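Long-range contacts in 49 protein (Murid herpesvirus 4, PDB 6A4V), which interacts with the host poly(ADP-ribose) polymerase 1 and thereby probably facilitates replication of this gammaherpesvirus: residues F39-L44 with K187-M192; H81-E86 with F238-L243. All blocks are in the same frame, centred on the assembly; numbering follows the deposited sequence.

Interaction 1 of 2, residues F39-L44 with K187-M192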
loop_
_atom_site.group_PDB
_atom_site.type_symbol
_atom_site.label_atom_id
_atom_site.label_comp_id
_atom_site.label_asym_id
_atom_site.label_seq_id
_atom_site.Cartn_x
_atom_site.Cartn_y
_atom_site.Cartn_z
ATOM N N PHE B 39 -7.689 -1.722 -9.607
ATOM C CA PHE B 39 -8.976 -1.131 -9.453
ATOM C C PHE B 39 -8.980 -0.218 -8.247
ATOM O O PHE B 39 -8.270 -0.432 -7.263
ATOM C CB PHE B 39 -10.039 -2.207 -9.354
ATOM C CG PHE B 39 -10.342 -2.892 -10.665
ATOM C CD1 PHE B 39 -11.104 -2.258 -11.634
ATOM C CD2 PHE B 39 -9.867 -4.171 -10.918
ATOM C CE1 PHE B 39 -11.330 -2.866 -12.858
ATOM C CE2 PHE B 39 -10.149 -4.802 -12.120
ATOM C CZ PHE B 39 -10.912 -4.159 -13.076
ATOM N N TYR B 40 -9.685 0.881 -8.417
ATOM C CA TYR B 40 -10.038 1.705 -7.309
ATOM C C TYR B 40 -10.968 0.821 -6.470
ATOM O O TYR B 40 -10.836 0.750 -5.282
ATOM C CB TYR B 40 -10.633 3.028 -7.819
ATOM C CG TYR B 40 -10.732 4.149 -6.809
ATOM C CD1 TYR B 40 -9.607 4.611 -6.157
ATOM C CD2 TYR B 40 -11.911 4.873 -6.656
ATOM C CE1 TYR B 40 -9.692 5.639 -5.228
ATOM C CE2 TYR B 40 -12.001 5.946 -5.787
ATOM C CZ TYR B 40 -10.883 6.315 -5.055
ATOM O OH TYR B 40 -10.972 7.293 -4.129
ATOM N N TYR B 41 -11.911 0.162 -7.151
ATOM C CA TYR B 41 -12.593 -0.969 -6.624
ATOM C C TYR B 41 -13.013 -1.843 -7.789
ATOM O O TYR B 41 -13.378 -1.328 -8.838
ATOM C CB TYR B 41 -13.825 -0.554 -5.796
ATOM C CG TYR B 41 -14.846 0.315 -6.489
ATOM C CD1 TYR B 41 -15.938 -0.257 -7.145
ATOM C CD2 TYR B 41 -14.760 1.704 -6.452
ATOM C CE1 TYR B 41 -16.874 0.518 -7.804
ATOM C CE2 TYR B 41 -15.676 2.501 -7.119
ATOM C CZ TYR B 41 -16.741 1.893 -7.778
ATOM O OH TYR B 41 -17.681 2.617 -8.406
ATOM N N PRO B 42 -13.103 -3.167 -7.555
ATOM C CA PRO B 42 -13.667 -4.112 -8.517
ATOM C C PRO B 42 -15.183 -4.217 -8.410
ATOM O O PRO B 42 -15.792 -3.800 -7.370
ATOM C CB PRO B 42 -12.968 -5.392 -8.015
ATOM C CG PRO B 42 -13.005 -5.257 -6.528
ATOM C CD PRO B 42 -12.772 -3.795 -6.256
ATOM N N SER B 43 -15.810 -4.805 -9.428
ATOM C CA SER B 43 -17.254 -5.110 -9.396
ATOM C C SER B 43 -17.496 -6.387 -8.583
ATOM O O SER B 43 -16.721 -7.360 -8.738
ATOM C CB SER B 43 -17.756 -5.338 -10.813
ATOM O OG SER B 43 -16.865 -6.252 -11.471
ATOM N N LEU B 44 -18.589 -6.457 -7.818
ATOM C CA LEU B 44 -19.038 -7.778 -7.234
ATOM C C LEU B 44 -19.094 -8.832 -8.346
ATOM O O LEU B 44 -18.741 -10.000 -8.139
ATOM C CB LEU B 44 -20.402 -7.678 -6.548
ATOM C CG LEU B 44 -20.415 -6.965 -5.196
ATOM C CD1 LEU B 44 -21.824 -6.530 -4.812
ATOM C CD2 LEU B 44 -19.816 -7.826 -4.098
ATOM N N LYS B 187 -19.151 0.897 -17.003
ATOM C CA LYS B 187 -20.420 0.276 -16.927
ATOM C C LYS B 187 -21.166 0.809 -15.709
ATOM O O LYS B 187 -21.441 0.038 -14.787
ATOM C CB LYS B 187 -20.249 -1.245 -16.863
ATOM C CG LYS B 187 -19.558 -1.867 -18.070
ATOM C CD LYS B 187 -19.627 -3.394 -18.079
ATOM C CE LYS B 187 -19.016 -4.045 -19.305
ATOM N NZ LYS B 187 -19.028 -5.522 -19.183
ATOM N N HIS B 188 -21.472 2.117 -15.734
ATOM C CA HIS B 188 -22.224 2.811 -14.689
ATOM C C HIS B 188 -21.598 2.530 -13.313
ATOM O O HIS B 188 -22.270 2.090 -12.391
ATOM C CB HIS B 188 -23.699 2.386 -14.728
ATOM C CG HIS B 188 -24.401 2.695 -16.014
ATOM N ND1 HIS B 188 -24.588 1.735 -17.013
ATOM C CD2 HIS B 188 -24.991 3.830 -16.459
ATOM C CE1 HIS B 188 -25.237 2.276 -18.020
ATOM N NE2 HIS B 188 -25.507 3.554 -17.698
ATOM N N PHE B 189 -20.283 2.748 -13.204
ATOM C CA PHE B 189 -19.546 2.676 -11.962
ATOM C C PHE B 189 -19.630 1.282 -11.342
ATOM O O PHE B 189 -19.670 1.152 -10.124
ATOM C CB PHE B 189 -20.042 3.767 -11.010
ATOM C CG PHE B 189 -19.705 5.137 -11.523
ATOM C CD1 PHE B 189 -20.486 5.763 -12.483
ATOM C CD2 PHE B 189 -18.531 5.763 -11.106
ATOM C CE1 PHE B 189 -20.138 7.017 -12.958
ATOM C CE2 PHE B 189 -18.186 7.011 -11.584
ATOM C CZ PHE B 189 -18.980 7.633 -12.516
ATOM N N SER B 190 -19.621 0.244 -12.173
ATOM C CA SER B 190 -19.592 -1.132 -11.630
ATOM C C SER B 190 -18.270 -1.334 -10.901
ATOM O O SER B 190 -18.275 -1.990 -9.837
ATOM C CB SER B 190 -19.765 -2.155 -12.696
ATOM O OG SER B 190 -21.021 -1.982 -13.330
ATOM N N TYR B 191 -17.192 -0.805 -11.545
ATOM C CA TYR B 191 -15.781 -0.795 -11.126
ATOM C C TYR B 191 -15.240 0.606 -11.382
ATOM O O TYR B 191 -15.918 1.406 -12.015
ATOM C CB TYR B 191 -14.950 -1.838 -11.871
ATOM C CG TYR B 191 -15.108 -1.830 -13.372
ATOM C CD1 TYR B 191 -16.029 -2.638 -14.011
ATOM C CD2 TYR B 191 -14.343 -1.003 -14.149
ATOM C CE1 TYR B 191 -16.151 -2.656 -15.392
ATOM C CE2 TYR B 191 -14.464 -0.981 -15.525
ATOM C CZ TYR B 191 -15.365 -1.813 -16.152
ATOM O OH TYR B 191 -15.441 -1.769 -17.511
ATOM N N MET B 192 -14.056 0.890 -10.820
ATOM C CA MET B 192 -13.295 2.061 -11.109
ATOM C C MET B 192 -11.836 1.636 -11.189
ATOM O O MET B 192 -11.395 0.782 -10.449
ATOM C CB MET B 192 -13.431 3.169 -10.056
ATOM C CG MET B 192 -14.359 4.315 -10.434
ATOM S SD MET B 192 -13.835 5.362 -11.810
ATOM C CE MET B 192 -13.441 6.898 -10.990
#
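Y40 and Y41 both face M192 in a classic beta bulge, where two short antiparallel pieces of chain meet. Backbone bonds come first. M192 O takes the N-H of Y40 at 2.7 Å. The N-H of Y41 adds only a weak bond to M192 O. In return M192 N gives a bond to Y41 O at 3.1 Å.

One side-chain hydrogen bond crosses the contact. Y41 OH donates to F189 O at 3.0 Å, from above that carbonyl plane. The Y41 CG sits between the backbone N and the carbonyl carbon (chi1 56°), and this swings the ring over the 187-192 loop. M192 N lies over the centre of one ring face. M192 CB packs on Y41 CE2 at 3.8 Å, and M192 also runs alongside Y40, with their CB atoms 3.6 Å apart.

The one ring pair across the contact is F39 with Y191, offset edge-to-face. The edge of F39 is directed at the face of Y191, with the planes at 70° and F39 CE1 3.8 Å from Y191 CD2. Further along, S43 CA makes a CA-H...O contact to S190 O at 3.3 Å.

S43 is the N-cap of helix 44-57, and M192 opens strand 192-193. M192 and F189 pack on helix 213-235. Y41 reaches F238 and S242 of helix 238-262, while P42 touches I75 and L79 of helix 61-85.

Interaction 2 of 2, residues H81-E86 with F238-L243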
loop_
_atom_site.group_PDB
_atom_site.type_symbol
_atom_site.label_atom_id
_atom_site.label_comp_id
_atom_site.label_asym_id
_atom_site.label_seq_id
_atom_site.Cartn_x
_atom_site.Cartn_y
_atom_site.Cartn_z
ATOM N N HIS B 81 -6.912 1.109 1.913
ATOM C CA HIS B 81 -5.792 1.972 1.433
ATOM C C HIS B 81 -6.394 3.078 0.566
ATOM O O HIS B 81 -6.149 4.257 0.792
ATOM C CB HIS B 81 -4.665 1.213 0.689
ATOM C CG HIS B 81 -3.874 0.192 1.460
ATOM N ND1 HIS B 81 -3.012 -0.718 0.825
ATOM C CD2 HIS B 81 -3.815 -0.129 2.786
ATOM C CE1 HIS B 81 -2.424 -1.499 1.728
ATOM N NE2 HIS B 81 -2.898 -1.159 2.943
ATOM N N ASN B 82 -7.269 2.694 -0.369
ATOM C CA ASN B 82 -7.823 3.637 -1.311
ATOM C C ASN B 82 -8.727 4.660 -0.600
ATOM O O ASN B 82 -8.686 5.802 -0.942
ATOM C CB ASN B 82 -8.523 2.977 -2.495
ATOM C CG ASN B 82 -7.546 2.345 -3.456
ATOM O OD1 ASN B 82 -6.382 2.726 -3.448
ATOM N ND2 ASN B 82 -7.959 1.320 -4.191
ATOM N N LEU B 83 -9.524 4.246 0.386
ATOM C CA LEU B 83 -10.478 5.171 1.017
ATOM C C LEU B 83 -9.759 6.146 1.958
ATOM O O LEU B 83 -10.268 7.227 2.184
ATOM C CB LEU B 83 -11.597 4.391 1.705
ATOM C CG LEU B 83 -12.602 5.199 2.528
ATOM C CD1 LEU B 83 -13.533 6.014 1.632
ATOM C CD2 LEU B 83 -13.435 4.273 3.400
ATOM N N ASP B 84 -8.604 5.764 2.508
ATOM C CA ASP B 84 -7.862 6.667 3.337
ATOM C C ASP B 84 -7.323 7.807 2.442
ATOM O O ASP B 84 -7.256 8.951 2.907
ATOM C CB ASP B 84 -6.730 5.991 4.117
ATOM C CG ASP B 84 -7.151 4.965 5.158
ATOM O OD1 ASP B 84 -8.298 5.029 5.582
ATOM O OD2 ASP B 84 -6.333 4.029 5.460
ATOM N N THR B 85 -6.981 7.493 1.178
ATOM C CA THR B 85 -6.471 8.448 0.279
ATOM C C THR B 85 -7.538 9.348 -0.371
ATOM O O THR B 85 -7.276 10.502 -0.711
ATOM C CB THR B 85 -5.790 7.778 -0.893
ATOM O OG1 THR B 85 -4.869 6.799 -0.418
ATOM C CG2 THR B 85 -5.154 8.845 -1.758
ATOM N N GLU B 86 -8.717 8.802 -0.641
ATOM C CA GLU B 86 -9.728 9.530 -1.367
ATOM C C GLU B 86 -9.832 11.013 -0.961
ATOM O O GLU B 86 -10.038 11.834 -1.828
ATOM C CB GLU B 86 -11.047 8.794 -1.233
ATOM C CG GLU B 86 -12.141 9.472 -2.012
ATOM C CD GLU B 86 -13.344 8.594 -2.191
ATOM O OE1 GLU B 86 -14.221 8.639 -1.281
ATOM O OE2 GLU B 86 -13.319 7.754 -3.151
ATOM N N PHE B 238 -19.030 5.882 -3.961
ATOM C CA PHE B 238 -19.019 4.453 -4.479
ATOM C C PHE B 238 -17.877 3.651 -3.831
ATOM O O PHE B 238 -18.067 2.524 -3.526
ATOM C CB PHE B 238 -18.985 4.385 -6.011
ATOM C CG PHE B 238 -20.180 4.993 -6.746
ATOM C CD1 PHE B 238 -21.454 5.023 -6.192
ATOM C CD2 PHE B 238 -20.025 5.548 -8.010
ATOM C CE1 PHE B 238 -22.532 5.592 -6.879
ATOM C CE2 PHE B 238 -21.112 6.063 -8.730
ATOM C CZ PHE B 238 -22.354 6.108 -8.155
ATOM N N LEU B 239 -16.723 4.250 -3.500
ATOM C CA LEU B 239 -15.655 3.400 -2.900
ATOM C C LEU B 239 -16.095 2.906 -1.516
ATOM O O LEU B 239 -15.905 1.687 -1.178
ATOM C CB LEU B 239 -14.321 4.147 -2.884
ATOM C CG LEU B 239 -13.206 3.561 -2.018
ATOM C CD1 LEU B 239 -12.739 2.225 -2.544
ATOM C CD2 LEU B 239 -12.050 4.526 -1.944
ATOM N N LEU B 240 -16.619 3.806 -0.691
ATOM C CA LEU B 240 -17.204 3.358 0.688
ATOM C C LEU B 240 -18.253 2.258 0.539
ATOM O O LEU B 240 -18.140 1.222 1.199
ATOM C CB LEU B 240 -17.760 4.562 1.430
ATOM C CG LEU B 240 -18.536 4.355 2.756
ATOM C CD1 LEU B 240 -17.686 3.764 3.848
ATOM C CD2 LEU B 240 -19.052 5.729 3.206
ATOM N N ASP B 241 -19.207 2.442 -0.369
ATOM C CA ASP B 241 -20.189 1.409 -0.641
ATOM C C ASP B 241 -19.492 0.076 -0.894
ATOM O O ASP B 241 -19.862 -0.987 -0.394
ATOM C CB ASP B 241 -21.042 1.691 -1.873
ATOM C CG ASP B 241 -22.079 2.785 -1.651
ATOM O OD1 ASP B 241 -22.298 3.152 -0.469
ATOM O OD2 ASP B 241 -22.648 3.266 -2.662
ATOM N N SER B 242 -18.489 0.124 -1.737
ATOM C CA SER B 242 -18.019 -1.091 -2.242
ATOM C C SER B 242 -17.245 -1.774 -1.108
ATOM O O SER B 242 -17.289 -2.971 -1.002
ATOM C CB SER B 242 -17.251 -0.855 -3.534
ATOM O OG SER B 242 -16.337 -1.865 -3.724
ATOM N N LEU B 243 -16.607 -0.968 -0.255
ATOM C CA LEU B 243 -15.819 -1.383 0.924
ATOM C C LEU B 243 -16.749 -2.043 1.926
ATOM O O LEU B 243 -16.415 -3.109 2.485
ATOM C CB LEU B 243 -15.127 -0.160 1.581
ATOM C CG LEU B 243 -14.131 -0.448 2.691
ATOM C CD1 LEU B 243 -13.094 0.637 2.760
ATOM C CD2 LEU B 243 -14.777 -0.595 4.078
HETATM O O HOH W 1 -15.522 6.905 -4.628
#
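L239 and L83 meet at the centre of a near-antiparallel helix-helix packing in this largely helical protein. The 81-85 part of helix 61-85 lies against the start of helix 238-262. The local axes approach to 10.0 Å, at 150° between their N-to-C directions. Helix 61-85 also reaches the second subunit, where H81 meets H81 of that subunit edge-to-face.

L239 does most of the work. Its CG is anti to the backbone N (chi1 166°), and the side chain extends to the opposite helix. There CD2 presses on the backbone itself, 3.4 Å from L83 CA. The same methyl touches L83 CB, and it lies 3.9 Å from N82 CB. The two leucine side chains cross at a slant. E86 slides past L239 in the opposite direction, so the carboxylate rests beside aliphatic carbon. A single water bridges the two residues: it donates to E86 OE2 at 2.8 Å and accepts from L239 N at 3.1 Å. Y40 of the 39-44 loop is the main polar partner of both E86 and N82.

L240 is a lesser neighbour. Its CD1 comes only to 4.3 Å from L83 CD2, at the margin of the apolar patch. One turn after L239, L243 points at the same leucine. L83 thus packs against both L239 and L243. The side chains of L83 and L243 cross at about a right angle, and L243 CD1 meets L83 CD2 at 3.7 Å.

Both contacts are partly buried and lie near the spatial centre of the chain, with their own centres 12 Å apart. Their segments alternate along the sequence. Interaction 1 joins two loops, so backbone groups outside regular helix pair with each other and aromatic rings fill in around them. Interaction 2 joins two helices through leucine side chains, with a water at the start of helix 238-262. The two sites touch directly. Y40 hydrogen-bonds through OH to E86 OE2 and through O to N82 ND2, while the rings of F189 and F238 meet with planes at about 55°. Interaction 2 also lies nearer the second subunit, which touches neither segment of interaction 1.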